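Local coordinates for protein putative branched-chain amino acid aminotransferase IlvE (Streptococcus mutans, PDB 4DQN) that probably transfers amino groups between leucine, isoleucine or valine and 2-oxoglutarate as a pyridoxal-phosphate-dependent branched-chain aminotransferase of class IV, at residues N159-N169 with E311-Y322. Sequence-based numbering, arbitrary orientation.
Sequences NYFKGGLAPTN and ETEVGPVTHKLY
P167 and T312 bring the two backbones to a CA-to-CA distance of 6.0 Å, where the loop 159-167 runs in the opposite direction beside residues 311-315 and the first turns of the helix whose N-cap position G315 holds. L165 lies over one face of the Y322 ring: CD1 sits 3.5 Å from Y322 CG, while CD2 rests 3.7 Å from the ring centroid and 21° off the normal, a CH-pi contact. Y322 reaches back to the loop because its CG is anti to the backbone N (chi1 180°). Beyond the ring, a water bridges its hydroxyl to OD1 of N159, 2.5 Å from Y322 OH and weakly bound to the amide oxygen. That same OD1 accepts the backbone N-H of F161, closing an Asx turn. On its other flank L165 CB meets V314 CG1 at 3.7 Å. Further along, the P167 ring lies against the backbone carbonyls of 311-313, its CG 3.3 Å from E313 O. H319 ND1 bonds weakly to V314 O and G315 O, tying the helix start to its lead-in. L165 and F161 also lean on P295 of strand 292-301, and Y322 touches V292 of the same strand, so loop and helix 316-329 pack together against one strand of the large mixed sheet.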
ATOM      1  N   ASN A 159     -25.582  14.256   1.901  1.00 51.78           N
ATOM      2  CA  ASN A 159     -25.693  14.182   3.363  1.00 52.21           C
ATOM      3  C   ASN A 159     -25.389  12.785   3.887  1.00 56.36           C
ATOM      4  O   ASN A 159     -24.628  12.632   4.849  1.00 64.88           O
ATOM      5  CB  ASN A 159     -27.109  14.608   3.810  1.00 55.52           C
ATOM      6  CG  ASN A 159     -27.261  14.721   5.340  1.00 56.63           C
ATOM      7  OD1 ASN A 159     -26.672  13.952   6.106  1.00 59.77           O
ATOM      8  ND2 ASN A 159     -28.077  15.676   5.778  1.00 55.40           N
ATOM      9  N   TYR A 160     -26.000  11.789   3.253  1.00 59.94           N
ATOM     10  CA  TYR A 160     -25.942  10.387   3.679  1.00 62.04           C
ATOM     11  C   TYR A 160     -26.887  10.113   4.854  1.00 61.76           C
ATOM     12  O   TYR A 160     -27.402   9.005   4.997  1.00 67.06           O
ATOM     13  CB  TYR A 160     -24.500   9.915   3.945  1.00 64.17           C
ATOM     14  CG  TYR A 160     -24.380   8.524   4.541  1.00 72.79           C
ATOM     15  CD1 TYR A 160     -25.053   7.436   3.977  1.00 65.40           C
ATOM     16  CD2 TYR A 160     -23.572   8.291   5.656  1.00 67.89           C
ATOM     17  CE1 TYR A 160     -24.945   6.160   4.520  1.00 65.26           C
ATOM     18  CE2 TYR A 160     -23.453   7.016   6.200  1.00 69.69           C
ATOM     19  CZ  TYR A 160     -24.140   5.959   5.628  1.00 66.71           C
ATOM     20  OH  TYR A 160     -24.016   4.700   6.170  1.00 63.25           O
ATOM     21  N   PHE A 161     -27.130  11.126   5.680  1.00 66.72           N
ATOM     22  CA  PHE A 161     -28.180  11.033   6.695  1.00 64.50           C
ATOM     23  C   PHE A 161     -29.345  11.980   6.406  1.00 67.05           C
ATOM     24  O   PHE A 161     -29.705  12.842   7.222  1.00 65.53           O
ATOM     25  CB  PHE A 161     -27.624  11.184   8.115  1.00 60.99           C
ATOM     26  CG  PHE A 161     -26.957   9.940   8.617  1.00 57.27           C
ATOM     27  CD1 PHE A 161     -27.580   8.708   8.467  1.00 54.36           C
ATOM     28  CD2 PHE A 161     -25.692   9.988   9.181  1.00 54.98           C
ATOM     29  CE1 PHE A 161     -26.970   7.544   8.900  1.00 56.13           C
ATOM     30  CE2 PHE A 161     -25.069   8.829   9.617  1.00 52.79           C
ATOM     31  CZ  PHE A 161     -25.705   7.604   9.476  1.00 52.73           C
ATOM     32  N   LYS A 162     -29.912  11.804   5.215  1.00 68.94           N
ATOM     33  CA  LYS A 162     -31.206  12.379   4.888  1.00 72.84           C
ATOM     34  C   LYS A 162     -32.270  11.381   5.350  1.00 71.39           C
ATOM     35  O   LYS A 162     -32.410  10.284   4.798  1.00 72.38           O
ATOM     36  CB  LYS A 162     -31.318  12.685   3.389  1.00 69.78           C
ATOM     37  CG  LYS A 162     -32.572  13.472   3.025  1.00 73.45           C
ATOM     38  CD  LYS A 162     -32.995  14.397   4.172  1.00 70.01           C
ATOM     39  CE  LYS A 162     -34.433  14.859   4.016  1.00 68.84           C
ATOM     40  NZ  LYS A 162     -34.515  16.329   3.754  1.00 69.50           N
ATOM     41  N   GLY A 163     -33.007  11.780   6.380  1.00 69.34           N
ATOM     42  CA  GLY A 163     -33.882  10.881   7.105  1.00 68.52           C
ATOM     43  C   GLY A 163     -33.458  10.883   8.561  1.00 66.16           C
ATOM     44  O   GLY A 163     -34.057  10.209   9.400  1.00 67.01           O
ATOM     45  N   GLY A 164     -32.414  11.658   8.855  1.00 65.21           N
ATOM     46  CA  GLY A 164     -31.852  11.726  10.192  1.00 59.72           C
ATOM     47  C   GLY A 164     -30.748  10.701  10.391  1.00 58.58           C
ATOM     48  O   GLY A 164     -30.536   9.833   9.539  1.00 60.08           O
ATOM     49  N   LEU A 165     -30.040  10.810  11.513  1.00 57.20           N
ATOM     50  CA  LEU A 165     -29.025   9.827  11.888  1.00 53.37           C
ATOM     51  C   LEU A 165     -29.656   8.445  12.008  1.00 50.83           C
ATOM     52  O   LEU A 165     -30.752   8.304  12.562  1.00 49.69           O
ATOM     53  CB  LEU A 165     -28.387  10.206  13.225  1.00 48.54           C
ATOM     54  CG  LEU A 165     -27.373  11.344  13.211  1.00 43.49           C
ATOM     55  CD1 LEU A 165     -27.024  11.773  14.628  1.00 43.03           C
ATOM     56  CD2 LEU A 165     -26.132  10.894  12.476  1.00 49.03           C
ATOM     57  N   ALA A 166     -28.967   7.428  11.495  1.00 48.01           N
ATOM     58  CA  ALA A 166     -29.473   6.062  11.576  1.00 43.90           C
ATOM     59  C   ALA A 166     -28.353   5.068  11.880  1.00 43.58           C
ATOM     60  O   ALA A 166     -27.260   5.158  11.310  1.00 42.84           O
ATOM     61  CB  ALA A 166     -30.179   5.685  10.288  1.00 42.26           C
ATOM     62  N   PRO A 167     -28.631   4.098  12.763  1.00 39.35           N
ATOM     63  CA  PRO A 167     -27.597   3.141  13.171  1.00 37.98           C
ATOM     64  C   PRO A 167     -27.369   2.099  12.094  1.00 38.32           C
ATOM     65  O   PRO A 167     -28.302   1.790  11.348  1.00 37.98           O
ATOM     66  CB  PRO A 167     -28.201   2.466  14.416  1.00 39.73           C
ATOM     67  CG  PRO A 167     -29.458   3.231  14.743  1.00 43.75           C
ATOM     68  CD  PRO A 167     -29.909   3.849  13.448  1.00 42.29           C
ATOM     69  N   THR A 168     -26.145   1.585  11.995  1.00 36.80           N
ATOM     70  CA  THR A 168     -25.872   0.417  11.157  1.00 37.00           C
ATOM     71  C   THR A 168     -25.007  -0.552  11.948  1.00 34.20           C
ATOM     72  O   THR A 168     -24.447  -0.189  12.989  1.00 31.73           O
ATOM     73  CB  THR A 168     -25.158   0.773   9.824  1.00 38.85           C
ATOM     74  OG1 THR A 168     -23.853   1.301  10.095  1.00 43.42           O
ATOM     75  CG2 THR A 168     -25.968   1.775   9.008  1.00 37.78           C
ATOM     76  N   ASN A 169     -24.889  -1.776  11.447  1.00 33.25           N
ATOM     77  CA  ASN A 169     -24.189  -2.826  12.172  1.00 34.60           C
ATOM     78  C   ASN A 169     -22.809  -3.090  11.589  1.00 34.55           C
ATOM     79  O   ASN A 169     -22.603  -2.957  10.377  1.00 33.23           O
ATOM     80  CB  ASN A 169     -25.025  -4.119  12.175  1.00 35.44           C
ATOM     81  CG  ASN A 169     -26.414  -3.917  12.764  1.00 36.45           C
ATOM     82  OD1 ASN A 169     -26.573  -3.292  13.813  1.00 39.24           O
ATOM     83  ND2 ASN A 169     -27.431  -4.438  12.079  1.00 34.04           N
ATOM     84  N   GLU A 311     -30.902  -0.788  17.706  1.00 39.25           N
ATOM     85  CA  GLU A 311     -30.593  -1.165  16.335  1.00 40.17           C
ATOM     86  C   GLU A 311     -31.254  -0.218  15.357  1.00 41.57           C
ATOM     87  O   GLU A 311     -30.888  -0.175  14.181  1.00 40.70           O
ATOM     88  CB  GLU A 311     -31.062  -2.590  16.044  1.00 42.77           C
ATOM     89  CG  GLU A 311     -30.187  -3.660  16.647  1.00 40.95           C
ATOM     90  CD  GLU A 311     -30.677  -5.049  16.311  1.00 42.42           C
ATOM     91  OE1 GLU A 311     -30.561  -5.449  15.134  1.00 44.36           O
ATOM     92  OE2 GLU A 311     -31.182  -5.731  17.227  1.00 46.33           O
ATOM     93  N   THR A 312     -32.230   0.541  15.845  1.00 40.92           N
ATOM     94  CA  THR A 312     -33.020   1.399  14.967  1.00 43.25           C
ATOM     95  C   THR A 312     -32.950   2.886  15.319  1.00 44.50           C
ATOM     96  O   THR A 312     -33.045   3.745  14.441  1.00 48.51           O
ATOM     97  CB  THR A 312     -34.492   0.953  14.938  1.00 44.94           C
ATOM     98  OG1 THR A 312     -35.244   1.865  14.129  1.00 57.63           O
ATOM     99  CG2 THR A 312     -35.074   0.933  16.340  1.00 44.82           C
ATOM    100  N   GLU A 313     -32.781   3.188  16.598  1.00 43.61           N
ATOM    101  CA  GLU A 313     -32.721   4.573  17.040  1.00 47.30           C
ATOM    102  C   GLU A 313     -31.313   4.970  17.462  1.00 43.18           C
ATOM    103  O   GLU A 313     -30.478   4.118  17.754  1.00 44.60           O
ATOM    104  CB  GLU A 313     -33.734   4.815  18.160  1.00 49.91           C
ATOM    105  CG  GLU A 313     -35.146   5.018  17.622  1.00 55.80           C
ATOM    106  CD  GLU A 313     -36.213   4.449  18.531  1.00 66.12           C
ATOM    107  OE1 GLU A 313     -35.864   3.665  19.441  1.00 66.31           O
ATOM    108  OE2 GLU A 313     -37.405   4.782  18.327  1.00 71.28           O
ATOM    109  N   VAL A 314     -31.041   6.266  17.470  1.00 39.55           N
ATOM    110  CA  VAL A 314     -29.715   6.730  17.838  1.00 40.88           C
ATOM    111  C   VAL A 314     -29.746   7.470  19.169  1.00 40.94           C
ATOM    112  O   VAL A 314     -30.693   8.205  19.467  1.00 41.05           O
ATOM    113  CB  VAL A 314     -29.049   7.531  16.686  1.00 43.36           C
ATOM    114  CG1 VAL A 314     -30.063   7.853  15.614  1.00 47.81           C
ATOM    115  CG2 VAL A 314     -28.333   8.769  17.187  1.00 38.31           C
ATOM    116  N   GLY A 315     -28.719   7.237  19.982  1.00 37.35           N
ATOM    117  CA  GLY A 315     -28.666   7.780  21.325  1.00 38.77           C
ATOM    118  C   GLY A 315     -28.607   9.292  21.386  1.00 38.14           C
ATOM    119  O   GLY A 315     -28.156   9.946  20.440  1.00 37.46           O
ATOM    120  N   PRO A 316     -29.063   9.852  22.513  1.00 40.18           N
ATOM    121  CA  PRO A 316     -29.120  11.290  22.780  1.00 36.24           C
ATOM    122  C   PRO A 316     -27.767  11.985  22.741  1.00 37.57           C
ATOM    123  O   PRO A 316     -27.698  13.111  22.241  1.00 35.55           O
ATOM    124  CB  PRO A 316     -29.694  11.357  24.208  1.00 37.31           C
ATOM    125  CG  PRO A 316     -29.510   9.970  24.781  1.00 38.65           C
ATOM    126  CD  PRO A 316     -29.691   9.073  23.595  1.00 36.37           C
ATOM    127  N   VAL A 317     -26.722  11.357  23.277  1.00 34.90           N
ATOM    128  CA  VAL A 317     -25.419  12.015  23.354  1.00 37.31           C
ATOM    129  C   VAL A 317     -24.812  12.086  21.956  1.00 35.35           C
ATOM    130  O   VAL A 317     -24.250  13.118  21.565  1.00 33.06           O
ATOM    131  CB  VAL A 317     -24.461  11.291  24.341  1.00 38.33           C
ATOM    132  CG1 VAL A 317     -23.068  11.935  24.327  1.00 36.78           C
ATOM    133  CG2 VAL A 317     -25.041  11.296  25.754  1.00 38.91           C
ATOM    134  N   THR A 318     -24.943  10.995  21.203  1.00 32.93           N
ATOM    135  CA  THR A 318     -24.525  10.981  19.800  1.00 32.49           C
ATOM    136  C   THR A 318     -25.252  12.094  19.042  1.00 32.30           C
ATOM    137  O   THR A 318     -24.635  12.865  18.309  1.00 29.64           O
ATOM    138  CB  THR A 318     -24.804   9.616  19.122  1.00 32.63           C
ATOM    139  OG1 THR A 318     -24.027   8.593  19.763  1.00 33.05           O
ATOM    140  CG2 THR A 318     -24.426   9.657  17.641  1.00 34.00           C
ATOM    141  N   HIS A 319     -26.564  12.187  19.239  1.00 33.10           N
ATOM    142  CA  HIS A 319     -27.352  13.238  18.594  1.00 33.95           C
ATOM    143  C   HIS A 319     -26.822  14.629  18.908  1.00 30.58           C
ATOM    144  O   HIS A 319     -26.722  15.479  18.024  1.00 32.90           O
ATOM    145  CB  HIS A 319     -28.812  13.152  19.039  1.00 36.88           C
ATOM    146  CG  HIS A 319     -29.705  12.441  18.072  1.00 36.79           C
ATOM    147  ND1 HIS A 319     -30.301  11.229  18.356  1.00 43.99           N
ATOM    148  CD2 HIS A 319     -30.127  12.786  16.833  1.00 38.97           C
ATOM    149  CE1 HIS A 319     -31.035  10.850  17.324  1.00 42.20           C
ATOM    150  NE2 HIS A 319     -30.945  11.775  16.386  1.00 43.92           N
ATOM    151  N   LYS A 320     -26.486  14.856  20.173  1.00 31.37           N
ATOM    152  CA  LYS A 320     -26.037  16.168  20.639  1.00 36.47           C
ATOM    153  C   LYS A 320     -24.687  16.547  20.054  1.00 33.53           C
ATOM    154  O   LYS A 320     -24.455  17.699  19.696  1.00 28.99           O
ATOM    155  CB  LYS A 320     -25.952  16.187  22.171  1.00 37.25           C
ATOM    156  CG  LYS A 320     -27.254  16.569  22.863  1.00 42.54           C
ATOM    157  CD  LYS A 320     -27.279  16.056  24.299  1.00 47.90           C
ATOM    158  CE  LYS A 320     -25.940  16.272  24.997  1.00 48.89           C
ATOM    159  NZ  LYS A 320     -25.853  15.538  26.309  1.00 51.57           N
ATOM    160  N   LEU A 321     -23.787  15.574  19.989  1.00 31.84           N
ATOM    161  CA  LEU A 321     -22.463  15.796  19.417  1.00 30.90           C
ATOM    162  C   LEU A 321     -22.566  16.047  17.922  1.00 28.97           C
ATOM    163  O   LEU A 321     -21.877  16.921  17.388  1.00 29.49           O
ATOM    164  CB  LEU A 321     -21.555  14.588  19.684  1.00 27.21           C
ATOM    165  CG  LEU A 321     -21.171  14.366  21.150  1.00 31.24           C
ATOM    166  CD1 LEU A 321     -20.520  12.993  21.348  1.00 33.62           C
ATOM    167  CD2 LEU A 321     -20.234  15.445  21.602  1.00 29.92           C
ATOM    168  N   TYR A 322     -23.413  15.270  17.249  1.00 29.81           N
ATOM    169  CA  TYR A 322     -23.624  15.423  15.806  1.00 30.37           C
ATOM    170  C   TYR A 322     -24.168  16.808  15.469  1.00 30.07           C
ATOM    171  O   TYR A 322     -23.649  17.491  14.575  1.00 28.20           O
ATOM    172  CB  TYR A 322     -24.584  14.350  15.285  1.00 30.18           C
ATOM    173  CG  TYR A 322     -24.878  14.430  13.787  1.00 35.20           C
ATOM    174  CD1 TYR A 322     -24.079  13.757  12.860  1.00 33.84           C
ATOM    175  CD2 TYR A 322     -25.961  15.166  13.303  1.00 33.04           C
ATOM    176  CE1 TYR A 322     -24.352  13.821  11.490  1.00 35.15           C
ATOM    177  CE2 TYR A 322     -26.236  15.241  11.942  1.00 34.74           C
ATOM    178  CZ  TYR A 322     -25.427  14.564  11.040  1.00 38.02           C
ATOM    179  OH  TYR A 322     -25.695  14.629   9.683  1.00 35.85           O
TER
HETATM  180  O   HOH W   1     -24.371  13.059   8.313  1.00 45.39           O